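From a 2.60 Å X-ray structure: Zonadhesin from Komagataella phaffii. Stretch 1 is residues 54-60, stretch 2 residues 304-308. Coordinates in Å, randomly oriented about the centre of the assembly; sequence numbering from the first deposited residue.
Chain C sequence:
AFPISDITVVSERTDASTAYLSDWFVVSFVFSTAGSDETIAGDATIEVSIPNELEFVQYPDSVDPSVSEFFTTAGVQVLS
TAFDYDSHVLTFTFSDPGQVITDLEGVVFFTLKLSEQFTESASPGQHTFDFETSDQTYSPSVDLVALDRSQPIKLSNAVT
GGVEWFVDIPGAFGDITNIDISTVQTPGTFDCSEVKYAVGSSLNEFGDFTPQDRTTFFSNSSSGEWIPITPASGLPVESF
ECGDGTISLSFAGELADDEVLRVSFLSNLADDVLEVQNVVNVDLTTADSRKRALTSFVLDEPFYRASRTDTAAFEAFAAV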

# COMPACT_ATOMS: atom_id res chain seq x y z
N LEU C 54 -13.62 -58.54 29.83
CA LEU C 54 -12.28 -58.43 30.40
C LEU C 54 -11.38 -59.56 29.91
O LEU C 54 -11.83 -60.67 29.65
CB LEU C 54 -12.34 -58.45 31.92
CG LEU C 54 -13.17 -57.32 32.52
CD1 LEU C 54 -13.17 -57.42 33.99
CD2 LEU C 54 -12.63 -56.00 32.11
N GLU C 55 -10.11 -59.25 29.74
CA GLU C 55 -9.15 -60.21 29.22
C GLU C 55 -7.82 -60.03 29.91
O GLU C 55 -7.45 -58.92 30.30
CB GLU C 55 -8.98 -60.06 27.71
CG GLU C 55 -10.21 -60.50 26.93
CD GLU C 55 -9.96 -60.61 25.45
OE1 GLU C 55 -9.08 -59.88 24.95
OE2 GLU C 55 -10.65 -61.42 24.80
N PHE C 56 -7.11 -61.13 30.10
CA PHE C 56 -5.72 -61.09 30.53
C PHE C 56 -4.88 -60.80 29.31
O PHE C 56 -5.23 -61.22 28.21
CB PHE C 56 -5.29 -62.41 31.13
CG PHE C 56 -5.72 -62.59 32.53
CD1 PHE C 56 -4.94 -62.15 33.56
CD2 PHE C 56 -6.90 -63.20 32.82
CE1 PHE C 56 -5.31 -62.31 34.84
CE2 PHE C 56 -7.29 -63.35 34.10
CZ PHE C 56 -6.48 -62.91 35.12
N VAL C 57 -3.78 -60.07 29.50
CA VAL C 57 -2.89 -59.71 28.40
C VAL C 57 -1.54 -60.38 28.62
O VAL C 57 -0.89 -60.17 29.64
CB VAL C 57 -2.72 -58.20 28.26
CG1 VAL C 57 -1.79 -57.88 27.07
CG2 VAL C 57 -4.06 -57.54 28.09
N GLN C 58 -1.11 -61.15 27.65
CA GLN C 58 0.04 -62.01 27.81
C GLN C 58 1.27 -61.39 27.15
O GLN C 58 1.27 -61.13 25.95
CB GLN C 58 -0.27 -63.38 27.22
CG GLN C 58 -1.22 -64.18 28.09
CD GLN C 58 -2.06 -65.14 27.32
OE1 GLN C 58 -2.00 -66.36 27.52
NE2 GLN C 58 -2.89 -64.61 26.42
N TYR C 59 2.31 -61.15 27.94
CA TYR C 59 3.62 -60.88 27.36
C TYR C 59 4.70 -61.39 28.31
O TYR C 59 4.77 -60.99 29.48
CB TYR C 59 3.83 -59.38 27.06
CG TYR C 59 5.08 -59.18 26.23
CD1 TYR C 59 5.09 -59.47 24.88
CD2 TYR C 59 6.27 -58.79 26.82
CE1 TYR C 59 6.24 -59.32 24.12
CE2 TYR C 59 7.42 -58.65 26.07
CZ TYR C 59 7.40 -58.91 24.72
OH TYR C 59 8.52 -58.78 23.95
N PRO C 60 5.59 -62.27 27.83
CA PRO C 60 5.75 -62.82 26.48
C PRO C 60 4.58 -63.67 26.03
O PRO C 60 3.70 -63.98 26.81
CB PRO C 60 7.00 -63.69 26.60
CG PRO C 60 7.70 -63.17 27.76
CD PRO C 60 6.70 -62.65 28.70
N TYR C 304 2.78 -50.54 29.65
CA TYR C 304 2.77 -51.88 30.21
C TYR C 304 2.46 -52.86 29.10
O TYR C 304 1.61 -52.60 28.25
CB TYR C 304 1.76 -52.01 31.33
CG TYR C 304 2.05 -51.18 32.56
CD1 TYR C 304 3.14 -51.46 33.37
CD2 TYR C 304 1.21 -50.15 32.94
CE1 TYR C 304 3.40 -50.74 34.49
CE2 TYR C 304 1.45 -49.42 34.07
CZ TYR C 304 2.55 -49.72 34.84
OH TYR C 304 2.83 -49.01 35.97
N ARG C 305 3.16 -53.98 29.10
CA ARG C 305 2.94 -54.95 28.05
C ARG C 305 2.07 -56.12 28.48
O ARG C 305 1.51 -56.79 27.61
CB ARG C 305 4.28 -55.46 27.52
CG ARG C 305 5.08 -54.38 26.85
CD ARG C 305 6.40 -54.86 26.34
NE ARG C 305 6.41 -55.00 24.90
CZ ARG C 305 7.51 -55.25 24.20
NH1 ARG C 305 8.67 -55.37 24.82
NH2 ARG C 305 7.45 -55.36 22.89
N ALA C 306 1.91 -56.38 29.77
CA ALA C 306 1.20 -57.57 30.19
C ALA C 306 0.32 -57.25 31.40
O ALA C 306 0.50 -56.25 32.07
CB ALA C 306 2.18 -58.69 30.53
N SER C 307 -0.64 -58.14 31.65
CA SER C 307 -1.41 -58.08 32.88
C SER C 307 -0.49 -58.29 34.08
O SER C 307 0.39 -59.14 34.06
CB SER C 307 -2.49 -59.16 32.88
OG SER C 307 -3.42 -58.96 31.83
N ARG C 308 -0.71 -57.52 35.12
CA ARG C 308 0.20 -57.48 36.24
C ARG C 308 -0.56 -57.68 37.54
O ARG C 308 -1.78 -57.53 37.59
CB ARG C 308 0.98 -56.16 36.26
CG ARG C 308 1.98 -56.07 35.13
CD ARG C 308 2.09 -54.68 34.56
NE ARG C 308 0.87 -54.17 33.95
CZ ARG C 308 0.15 -53.17 34.45
NH1 ARG C 308 0.55 -52.55 35.55
NH2 ARG C 308 -0.95 -52.78 33.84

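Residues 304-308 meet residues 54-60 across a separation of at least 246 positions in the chain, burying 351 Å² in total. Tyr304, at the start of the second stretch, makes no contact, and the interface begins with Arg305. Its CA-to-CB bond points toward the first stretch, and the side chain extends along the ring of Tyr59. The guanidinium of Arg305 lies flat on the Tyr59 ring, with centres 4.2 Å apart and planes inclined by 23°. Arg305 CZ is 4.2 Å from the centroid of the Tyr59 ring but 32° off its normal, so the cation-pi interaction is off-centre. The aliphatic part of the chain shares the same aromatic surface: Arg305 CD sits over the face, 4.3 Å from the centroid of the Tyr59 ring. At the backbone of Arg305, its O atom packs 3.5 Å from Val57 CG1.

Ala306 lies opposite Val57 in the backbone register, their CA atoms 5.0 Å apart. Its small side chain points sideways, yet Ala306 CB comes within 3.9 Å of Tyr59 CB, an apolar contact at the base of the aromatic side chain. Ala306 CA also approaches Val57 O at 3.4 Å.

Ser307 supplies both hydrogen bonds across the interface, and both engage the backbone of Val57. Ser307 N donates to Val57 O at 2.9 Å, while Val57 N donates to Ser307 OG at 2.6 Å; the N-H...acceptor angles of 170° and 167° are close to linear. The m rotamer of Ser307 places its hydroxyl oxygen to receive the amide, so that one residue satisfies both polar backbone groups of Val57. Ser307 CB additionally packs 3.9 Å from Phe56 CD1, approaching the ring obliquely.

Arg308 does not touch the first stretch. Instead its side chain folds back within its own segment, where Arg308 NE donates a 2.8 Å hydrogen bond to Ala306 O.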